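Long-range contacts in Uly1 (Catenovulum maritimum, PDB 7DRQ), which acts as a polysaccharide lyase of family 24 that cleaves the algal polysaccharide ulvan, and binds calcium ions: residues Asp119-Leu124 with Ser153-Ala158; Arg227-Lys232 with Phe243-Val248; Ile412-Gly417 with Tyr458-Lys463. All coordinates share one frame; numbering follows the deposited sequence.

Interaction 1 of 3, residues Asp119-Leu124 with Ser153-Ala158; sequences DETIHL and SLAGAA
The side chain of Ser153 does the work of a strand carbonyl: Ile122 N donates to Ser153 OG at 2.8 Å with an N-H...O angle of 163°, whereas the return bond from Ser153 N to Ile122 O is weak. The serine's own proton goes to Leu154 O, 2.7 Å from OG, and Ala157 N reaches the same oxygen from the opposite face of its carbonyl plane. The CB of Ser153 points to residues 119-124, and chi1 of 83°, with OG between the backbone N and carbonyl carbon, leaves OG in front of Ile122 N. Past this point the pairing is carried by consecutive carbonyls. Asp119 O accepts from Gly156 N at 2.9 Å, and Glu120 O accepts from Ala158 N at 3.1 Å. Gly156 occupies the third position of a type II turn from Leu154 to Ala157, where its positive phi would jam a CB against the preceding carbonyl. Apolar contact centres on Ile122, whose CD1 meets Ala157 CB at 3.8 Å and whose CG1 faces Ala158 CB; Thr121 CG2 rests on Ala155 CA. On the other segment Asp119 OD1 takes both Thr121 N and Thr121 OG1 from one face of its carboxylate, and His123 NE2 donates to that hydroxyl. Tyr233 binds the second Asp119 oxygen, while Glu120 is held by Tyr56 and Ser159. The motif is an Asx turn at Asp119 facing a type II turn, at the end of an antiparallel pair of strands (122-126 and 150-152) in a sheet consistent with a beta-propeller blade.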
loop_
_atom_site.group_PDB
_atom_site.type_symbol
_atom_site.label_atom_id
_atom_site.label_comp_id
_atom_site.label_asym_id
_atom_site.label_seq_id
_atom_site.Cartn_x
_atom_site.Cartn_y
_atom_site.Cartn_z
ATOM N N ASP A 119 -9.089 9.238 19.121
ATOM C CA ASP A 119 -10.538 9.330 19.282
ATOM C C ASP A 119 -11.283 8.108 18.759
ATOM O O ASP A 119 -12.516 8.137 18.684
ATOM C CB ASP A 119 -11.079 10.608 18.624
ATOM C CG ASP A 119 -10.888 10.637 17.111
ATOM O OD1 ASP A 119 -10.397 9.645 16.524
ATOM O OD2 ASP A 119 -11.244 11.668 16.506
ATOM N N GLU A 120 -10.567 7.045 18.386
ATOM C CA GLU A 120 -11.168 5.782 17.938
ATOM C C GLU A 120 -12.065 5.951 16.709
ATOM O O GLU A 120 -12.969 5.139 16.467
ATOM C CB GLU A 120 -11.935 5.099 19.077
ATOM C CG GLU A 120 -11.004 4.510 20.126
ATOM C CD GLU A 120 -11.709 3.587 21.112
ATOM O OE1 GLU A 120 -12.952 3.661 21.233
ATOM O OE2 GLU A 120 -11.012 2.778 21.761
ATOM N N THR A 121 -11.819 6.988 15.905
ATOM C CA THR A 121 -12.485 7.068 14.610
ATOM C C THR A 121 -11.888 6.046 13.649
ATOM O O THR A 121 -10.716 5.668 13.753
ATOM C CB THR A 121 -12.350 8.458 14.002
ATOM O OG1 THR A 121 -10.980 8.852 14.058
ATOM C CG2 THR A 121 -13.236 9.490 14.739
ATOM N N ILE A 122 -12.718 5.591 12.718
ATOM C CA ILE A 122 -12.324 4.668 11.666
ATOM C C ILE A 122 -12.277 5.443 10.362
ATOM O O ILE A 122 -13.185 6.227 10.072
ATOM C CB ILE A 122 -13.317 3.501 11.548
ATOM C CG1 ILE A 122 -13.515 2.829 12.912
ATOM C CG2 ILE A 122 -12.870 2.508 10.446
ATOM C CD1 ILE A 122 -14.735 1.920 12.967
ATOM N N HIS A 123 -11.233 5.214 9.575
ATOM C CA HIS A 123 -11.054 5.913 8.305
ATOM C C HIS A 123 -10.876 4.915 7.175
ATOM O O HIS A 123 -10.105 3.959 7.306
ATOM C CB HIS A 123 -9.862 6.855 8.402
ATOM C CG HIS A 123 -9.974 7.785 9.562
ATOM N ND1 HIS A 123 -10.559 9.028 9.455
ATOM C CD2 HIS A 123 -9.668 7.622 10.871
ATOM C CE1 HIS A 123 -10.573 9.608 10.641
ATOM N NE2 HIS A 123 -10.032 8.781 11.518
ATOM N N LEU A 124 -11.593 5.147 6.074
ATOM C CA LEU A 124 -11.544 4.304 4.884
ATOM C C LEU A 124 -11.302 5.163 3.651
ATOM O O LEU A 124 -11.974 6.184 3.462
ATOM C CB LEU A 124 -12.849 3.527 4.701
ATOM C CG LEU A 124 -13.179 2.543 5.821
ATOM C CD1 LEU A 124 -14.641 2.165 5.745
ATOM C CD2 LEU A 124 -12.288 1.305 5.682
ATOM N N SER A 153 -15.887 7.555 10.504
ATOM C CA SER A 153 -16.837 7.174 11.535
ATOM C C SER A 153 -16.928 8.239 12.619
ATOM O O SER A 153 -16.149 9.201 12.674
ATOM C CB SER A 153 -16.425 5.838 12.158
ATOM O OG SER A 153 -15.451 6.075 13.158
ATOM N N LEU A 154 -17.905 8.036 13.498
ATOM C CA LEU A 154 -17.951 8.742 14.762
ATOM C C LEU A 154 -16.729 8.407 15.601
ATOM O O LEU A 154 -16.119 7.340 15.470
ATOM C CB LEU A 154 -19.198 8.340 15.553
ATOM C CG LEU A 154 -20.550 8.526 14.874
ATOM C CD1 LEU A 154 -21.647 7.849 15.726
ATOM C CD2 LEU A 154 -20.801 10.014 14.712
ATOM N N ALA A 155 -16.391 9.329 16.496
ATOM C CA ALA A 155 -15.446 9.018 17.555
ATOM C C ALA A 155 -16.010 7.900 18.423
ATOM O O ALA A 155 -17.213 7.850 18.690
ATOM C CB ALA A 155 -15.149 10.266 18.394
ATOM N N GLY A 156 -15.137 6.971 18.814
ATOM C CA GLY A 156 -15.528 5.827 19.609
ATOM C C GLY A 156 -16.032 4.637 18.817
ATOM O O GLY A 156 -16.345 3.604 19.418
ATOM N N ALA A 157 -16.124 4.742 17.488
ATOM C CA ALA A 157 -16.709 3.648 16.711
ATOM C C ALA A 157 -15.853 2.394 16.750
ATOM O O ALA A 157 -16.393 1.281 16.657
ATOM C CB ALA A 157 -16.922 4.067 15.259
ATOM N N ALA A 158 -14.533 2.542 16.889
ATOM C CA ALA A 158 -13.655 1.373 16.792
ATOM C C ALA A 158 -13.977 0.326 17.845
ATOM O O ALA A 158 -13.729 -0.867 17.625
ATOM C CB ALA A 158 -12.192 1.785 16.929
#

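Interaction 2 of 3, residues Arg227-Lys232 with Phe243-Val248; sequences RVVFNK and FKSFNV
Phe243 is clasped between two side chains of the facing strand. Val229 CG2 lies over one face of its ring, 3.7 Å from the centroid and 18° off the normal, a CH-pi contact. Over the opposite face the Asn231 amide is stacked, its plane only 10° from that of the ring, with Asn231 CG 3.7 Å from Phe243 CE1. Phe243 CG stands off the staggered positions (chi1 -93°), and the side-chain end comes closer to the facing strand. Phe230 and Lys244, a hydrogen-bonded antiparallel pair, lie side by side and point the same way; Lys244 CB sits over the rim of the Phe230 ring, and Phe230 CD1 comes within 3.3 Å of Lys244 O. Their backbones exchange two bonds, Phe230 N to Lys244 O at 2.9 Å and Lys244 N to Phe230 O at 2.8 Å. Beyond Ser245 the strand ends, yet Phe246 N donates to Val228 O at 2.8 Å, and Asn247 OD1 replaces a main-chain acceptor for Val228 N at 3.0 Å. Arg227 runs extended past Ser245, whose OG lies over a guanidinium face without a hydrogen bond; Gln220 binds Arg227 NH2 instead. Strand 239-245 is one of two edge strands of its four-stranded sheet, and strand 225-234 pairs on its other side with strand 214-220. From this hairpin Val228 and Phe230 pack on Met266 of strand 261-269, while Phe246 meets Trp307 edge-to-face.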
loop_
_atom_site.group_PDB
_atom_site.type_symbol
_atom_site.label_atom_id
_atom_site.label_comp_id
_atom_site.label_asym_id
_atom_site.label_seq_id
_atom_site.Cartn_x
_atom_site.Cartn_y
_atom_site.Cartn_z
ATOM N N ARG A 227 4.146 12.930 -7.342
ATOM C CA ARG A 227 4.686 13.244 -6.026
ATOM C C ARG A 227 3.988 12.395 -4.979
ATOM O O ARG A 227 2.912 11.838 -5.216
ATOM C CB ARG A 227 4.528 14.733 -5.667
ATOM C CG ARG A 227 3.091 15.237 -5.633
ATOM C CD ARG A 227 3.031 16.633 -4.997
ATOM N NE ARG A 227 1.704 17.240 -5.130
ATOM C CZ ARG A 227 1.493 18.539 -5.299
ATOM N NH1 ARG A 227 2.516 19.375 -5.351
ATOM N NH2 ARG A 227 0.255 18.999 -5.406
ATOM N N VAL A 228 4.630 12.285 -3.822
ATOM C CA VAL A 228 3.994 11.764 -2.618
ATOM C C VAL A 228 3.505 12.948 -1.800
ATOM O O VAL A 228 4.261 13.906 -1.567
ATOM C CB VAL A 228 4.962 10.890 -1.806
ATOM C CG1 VAL A 228 4.389 10.616 -0.411
ATOM C CG2 VAL A 228 5.194 9.555 -2.542
ATOM N N VAL A 229 2.232 12.899 -1.390
ATOM C CA VAL A 229 1.652 13.892 -0.492
ATOM C C VAL A 229 1.225 13.170 0.775
ATOM O O VAL A 229 0.863 11.991 0.735
ATOM C CB VAL A 229 0.458 14.643 -1.121
ATOM C CG1 VAL A 229 0.915 15.479 -2.339
ATOM C CG2 VAL A 229 -0.656 13.679 -1.513
ATOM N N PHE A 230 1.298 13.870 1.905
ATOM C CA PHE A 230 0.923 13.252 3.171
ATOM C C PHE A 230 0.284 14.288 4.084
ATOM O O PHE A 230 0.550 15.488 3.978
ATOM C CB PHE A 230 2.122 12.578 3.868
ATOM C CG PHE A 230 3.220 13.534 4.292
ATOM C CD1 PHE A 230 4.097 14.076 3.357
ATOM C CD2 PHE A 230 3.392 13.854 5.629
ATOM C CE1 PHE A 230 5.112 14.938 3.751
ATOM C CE2 PHE A 230 4.402 14.712 6.042
ATOM C CZ PHE A 230 5.263 15.263 5.098
ATOM N N ASN A 231 -0.571 13.811 4.991
ATOM C CA ASN A 231 -1.250 14.698 5.920
ATOM C C ASN A 231 -1.362 13.996 7.267
ATOM O O ASN A 231 -0.902 12.863 7.443
ATOM C CB ASN A 231 -2.623 15.131 5.383
ATOM C CG ASN A 231 -3.546 13.951 5.109
ATOM O OD1 ASN A 231 -3.233 12.808 5.432
ATOM N ND2 ASN A 231 -4.696 14.233 4.503
ATOM N N LYS A 232 -1.971 14.687 8.222
ATOM C CA LYS A 232 -2.092 14.206 9.588
ATOM C C LYS A 232 -3.534 14.361 10.037
ATOM O O LYS A 232 -4.209 15.334 9.681
ATOM C CB LYS A 232 -1.143 14.961 10.537
ATOM C CG LYS A 232 -1.362 14.638 12.018
ATOM C CD LYS A 232 -0.285 15.231 12.920
ATOM C CE LYS A 232 -0.427 16.728 13.063
ATOM N NZ LYS A 232 0.624 17.286 13.973
ATOM N N PHE A 243 -2.879 18.300 2.672
ATOM C CA PHE A 243 -1.807 17.470 2.127
ATOM C C PHE A 243 -0.534 18.293 1.958
ATOM O O PHE A 243 -0.573 19.445 1.519
ATOM C CB PHE A 243 -2.215 16.884 0.773
ATOM C CG PHE A 243 -2.838 15.514 0.847
ATOM C CD1 PHE A 243 -2.229 14.483 1.558
ATOM C CD2 PHE A 243 -4.026 15.258 0.184
ATOM C CE1 PHE A 243 -2.803 13.221 1.600
ATOM C CE2 PHE A 243 -4.616 14.005 0.228
ATOM C CZ PHE A 243 -4.004 12.980 0.939
ATOM N N LYS A 244 0.597 17.688 2.302
ATOM C CA LYS A 244 1.904 18.315 2.188
ATOM C C LYS A 244 2.763 17.495 1.235
ATOM O O LYS A 244 2.782 16.266 1.309
ATOM C CB LYS A 244 2.570 18.410 3.570
ATOM C CG LYS A 244 3.982 18.984 3.554
ATOM C CD LYS A 244 4.491 19.270 4.955
ATOM C CE LYS A 244 3.799 20.487 5.547
ATOM N NZ LYS A 244 4.041 21.706 4.722
ATOM N N SER A 245 3.479 18.168 0.333
ATOM C CA SER A 245 4.272 17.473 -0.673
ATOM C C SER A 245 5.622 17.041 -0.116
ATOM O O SER A 245 6.397 17.871 0.379
ATOM C CB SER A 245 4.503 18.392 -1.877
ATOM O OG SER A 245 3.272 18.763 -2.442
ATOM N N PHE A 246 5.923 15.746 -0.220
ATOM C CA PHE A 246 7.291 15.314 0.037
ATOM C C PHE A 246 8.228 15.783 -1.073
ATOM O O PHE A 246 9.356 16.216 -0.801
ATOM C CB PHE A 246 7.387 13.791 0.168
ATOM C CG PHE A 246 8.810 13.315 0.141
ATOM C CD1 PHE A 246 9.604 13.449 1.264
ATOM C CD2 PHE A 246 9.383 12.843 -1.029
ATOM C CE1 PHE A 246 10.933 13.078 1.239
ATOM C CE2 PHE A 246 10.721 12.471 -1.062
ATOM C CZ PHE A 246 11.491 12.589 0.076
ATOM N N ASN A 247 7.789 15.669 -2.324
ATOM C CA ASN A 247 8.525 16.147 -3.483
ATOM C C ASN A 247 7.579 16.960 -4.357
ATOM O O ASN A 247 6.352 16.864 -4.249
ATOM C CB ASN A 247 9.176 14.982 -4.275
ATOM C CG ASN A 247 8.155 14.065 -4.943
ATOM O OD1 ASN A 247 7.314 13.460 -4.279
ATOM N ND2 ASN A 247 8.235 13.959 -6.261
ATOM N N VAL A 248 8.159 17.797 -5.221
ATOM C CA VAL A 248 7.352 18.707 -6.022
ATOM C C VAL A 248 6.730 17.977 -7.208
ATOM O O VAL A 248 7.169 16.903 -7.629
ATOM C CB VAL A 248 8.190 19.902 -6.506
ATOM C CG1 VAL A 248 8.888 20.588 -5.334
ATOM C CG2 VAL A 248 9.210 19.431 -7.555
#

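Interaction 3 of 3, residues Ile412-Gly417 with Tyr458-Lys463; sequences IGLEQG and YYLLEK
Tyr458 reaches across from its strand to the backbone of the other, its OH coming up against the Gly413 main chain, 3.5 Å from both Gly413 CA and Gly413 C. The strands themselves are far apart: the axes of 412-415 and 458-462 approach no closer than 10.2 Å and diverge by 30°, so no main-chain pairing is possible and side chains bridge the gap. The tight part is built round the phenol ring. Ile412 CG2 comes over one face, 4.0 Å from Tyr458 CE2, while Leu460 CD2, from the tyrosine's own strand, covers the centre of the opposite face. Leu414 comes obliquely past the phenol end, with Leu414 CG 3.6 Å from Tyr458 OH, and its CD2 then meets Leu460 CD2 at 4.0 Å, the two leucines sliding past one another in opposite directions. The CB bond of Tyr458 points to strand 412-415, and its chi1 of -149° sets CG well off the position anti to the backbone N. Pro419 and Val449 add to the apolar surroundings of Tyr458.

Toward the C-terminal ends the contact thins out. Glu415 and Glu462 turn their carboxylates to other partners, Arg433 and Gln442. Gln416 and Lys463 are exposed to solvent, and the closest approach of the lysine, from CD to Gly417 CA, is 5.0 Å. About 213 Å² is buried in all, with Tyr458 giving the largest single share. No hydrogen bond or salt bridge crosses between the segments. The chemistry therefore implies that two separate sheets, joined here by dispersion and by the shape of the side chains, are fitted against each other without continuing one another's hydrogen bonding.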
loop_
_atom_site.group_PDB
_atom_site.type_symbol
_atom_site.label_atom_id
_atom_site.label_comp_id
_atom_site.label_asym_id
_atom_site.label_seq_id
_atom_site.Cartn_x
_atom_site.Cartn_y
_atom_site.Cartn_z
ATOM N N ILE A 412 8.759 -12.577 4.850
ATOM C CA ILE A 412 7.546 -13.332 5.144
ATOM C C ILE A 412 6.853 -13.607 3.818
ATOM O O ILE A 412 6.629 -12.684 3.026
ATOM C CB ILE A 412 6.614 -12.574 6.105
ATOM C CG1 ILE A 412 7.320 -12.313 7.442
ATOM C CG2 ILE A 412 5.290 -13.334 6.300
ATOM C CD1 ILE A 412 6.660 -11.219 8.279
ATOM N N GLY A 413 6.512 -14.864 3.575
ATOM C CA GLY A 413 5.965 -15.186 2.282
ATOM C C GLY A 413 5.306 -16.539 2.274
ATOM O O GLY A 413 5.071 -17.144 3.319
ATOM N N LEU A 414 5.007 -16.997 1.067
ATOM C CA LEU A 414 4.373 -18.287 0.843
ATOM C C LEU A 414 5.332 -19.153 0.050
ATOM O O LEU A 414 5.854 -18.722 -0.981
ATOM C CB LEU A 414 3.047 -18.125 0.096
ATOM C CG LEU A 414 2.059 -17.198 0.810
ATOM C CD1 LEU A 414 0.837 -16.862 -0.055
ATOM C CD2 LEU A 414 1.613 -17.829 2.132
ATOM N N GLU A 415 5.574 -20.362 0.539
ATOM C CA GLU A 415 6.380 -21.340 -0.176
ATOM C C GLU A 415 5.532 -22.590 -0.334
ATOM O O GLU A 415 5.084 -23.161 0.664
ATOM C CB GLU A 415 7.676 -21.645 0.574
ATOM C CG GLU A 415 8.640 -22.537 -0.186
ATOM C CD GLU A 415 10.012 -22.550 0.451
ATOM O OE1 GLU A 415 10.792 -21.602 0.208
ATOM O OE2 GLU A 415 10.297 -23.494 1.214
ATOM N N GLN A 416 5.287 -22.984 -1.584
ATOM C CA GLN A 416 4.333 -24.044 -1.898
ATOM C C GLN A 416 2.984 -23.775 -1.270
ATOM O O GLN A 416 2.292 -24.701 -0.827
ATOM C CB GLN A 416 4.875 -25.412 -1.467
ATOM C CG GLN A 416 6.128 -25.861 -2.215
ATOM C CD GLN A 416 6.753 -27.117 -1.625
ATOM O OE1 GLN A 416 7.506 -27.818 -2.298
ATOM N NE2 GLN A 416 6.446 -27.401 -0.358
ATOM N N GLY A 417 2.599 -22.498 -1.174
ATOM C CA GLY A 417 1.336 -22.098 -0.602
ATOM C C GLY A 417 1.322 -21.935 0.900
ATOM O O GLY A 417 0.309 -21.481 1.445
ATOM N N TYR A 458 -1.373 -12.144 9.271
ATOM C CA TYR A 458 -1.237 -12.531 7.868
ATOM C C TYR A 458 -2.635 -12.678 7.291
ATOM O O TYR A 458 -3.388 -13.565 7.699
ATOM C CB TYR A 458 -0.445 -13.836 7.742
ATOM C CG TYR A 458 0.374 -13.966 6.481
ATOM C CD1 TYR A 458 0.304 -13.017 5.469
ATOM C CD2 TYR A 458 1.221 -15.065 6.302
ATOM C CE1 TYR A 458 1.072 -13.145 4.324
ATOM C CE2 TYR A 458 1.982 -15.203 5.167
ATOM C CZ TYR A 458 1.905 -14.255 4.178
ATOM O OH TYR A 458 2.684 -14.422 3.055
ATOM N N TYR A 459 -2.955 -11.824 6.336
ATOM C CA TYR A 459 -4.283 -11.741 5.729
ATOM C C TYR A 459 -4.159 -12.427 4.376
ATOM O O TYR A 459 -3.443 -11.940 3.494
ATOM C CB TYR A 459 -4.683 -10.266 5.636
ATOM C CG TYR A 459 -6.087 -9.929 5.178
ATOM C CD1 TYR A 459 -7.065 -10.899 5.008
ATOM C CD2 TYR A 459 -6.421 -8.604 4.908
ATOM C CE1 TYR A 459 -8.355 -10.555 4.582
ATOM C CE2 TYR A 459 -7.686 -8.253 4.489
ATOM C CZ TYR A 459 -8.650 -9.222 4.317
ATOM O OH TYR A 459 -9.900 -8.815 3.890
ATOM N N LEU A 460 -4.832 -13.557 4.214
ATOM C CA LEU A 460 -4.453 -14.536 3.202
ATOM C C LEU A 460 -5.618 -14.920 2.297
ATOM O O LEU A 460 -6.741 -15.085 2.769
ATOM C CB LEU A 460 -3.923 -15.801 3.887
ATOM C CG LEU A 460 -2.600 -15.640 4.629
ATOM C CD1 LEU A 460 -2.484 -16.667 5.752
ATOM C CD2 LEU A 460 -1.418 -15.763 3.659
ATOM N N LEU A 461 -5.332 -15.088 1.006
ATOM C CA LEU A 461 -6.275 -15.641 0.035
ATOM C C LEU A 461 -5.998 -17.135 -0.132
ATOM O O LEU A 461 -4.877 -17.525 -0.477
ATOM C CB LEU A 461 -6.143 -14.930 -1.313
ATOM C CG LEU A 461 -6.928 -15.499 -2.503
ATOM C CD1 LEU A 461 -8.403 -15.308 -2.307
ATOM C CD2 LEU A 461 -6.484 -14.809 -3.796
ATOM N N GLU A 462 -7.011 -17.966 0.101
ATOM C CA GLU A 462 -6.803 -19.409 -0.011
ATOM C C GLU A 462 -6.683 -19.818 -1.472
ATOM O O GLU A 462 -7.420 -19.333 -2.334
ATOM C CB GLU A 462 -7.943 -20.180 0.661
ATOM C CG GLU A 462 -7.766 -21.720 0.614
ATOM C CD GLU A 462 -8.731 -22.447 1.560
ATOM O OE1 GLU A 462 -9.927 -22.085 1.593
ATOM O OE2 GLU A 462 -8.288 -23.372 2.286
ATOM N N LYS A 463 -5.741 -20.719 -1.742
ATOM C CA LYS A 463 -5.480 -21.194 -3.087
ATOM C C LYS A 463 -6.552 -22.182 -3.533
ATOM O O LYS A 463 -7.228 -22.820 -2.724
ATOM C CB LYS A 463 -4.115 -21.867 -3.164
ATOM C CG LYS A 463 -3.413 -21.634 -4.486
ATOM C CD LYS A 463 -1.928 -21.902 -4.366
ATOM C CE LYS A 463 -1.621 -23.340 -4.728
ATOM N NZ LYS A 463 -1.529 -23.527 -6.203
#

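Overall arrangement
From the N terminus the three contacts follow in series, and none nests in or crosses another. Interaction 1 closes a 28-residue excursion between residues 119-124 and 153-158, within and just beyond the sheet of strands 111-115, 122-126 and 150-152. Interaction 2 closes a hairpin of 10 intervening residues in the next sheet along the chain. Interaction 3 spans 40 residues and joins the sheet spanning residues 403-436 to that of residues 444-478, which also holds the N-terminal strand 3-15, a closure consistent with the ring of a beta-propeller. Centres of interactions 1 and 2 lie 24 Å apart; those of interactions 2 and 3, on opposite sides of the chain's centre, 33 Å.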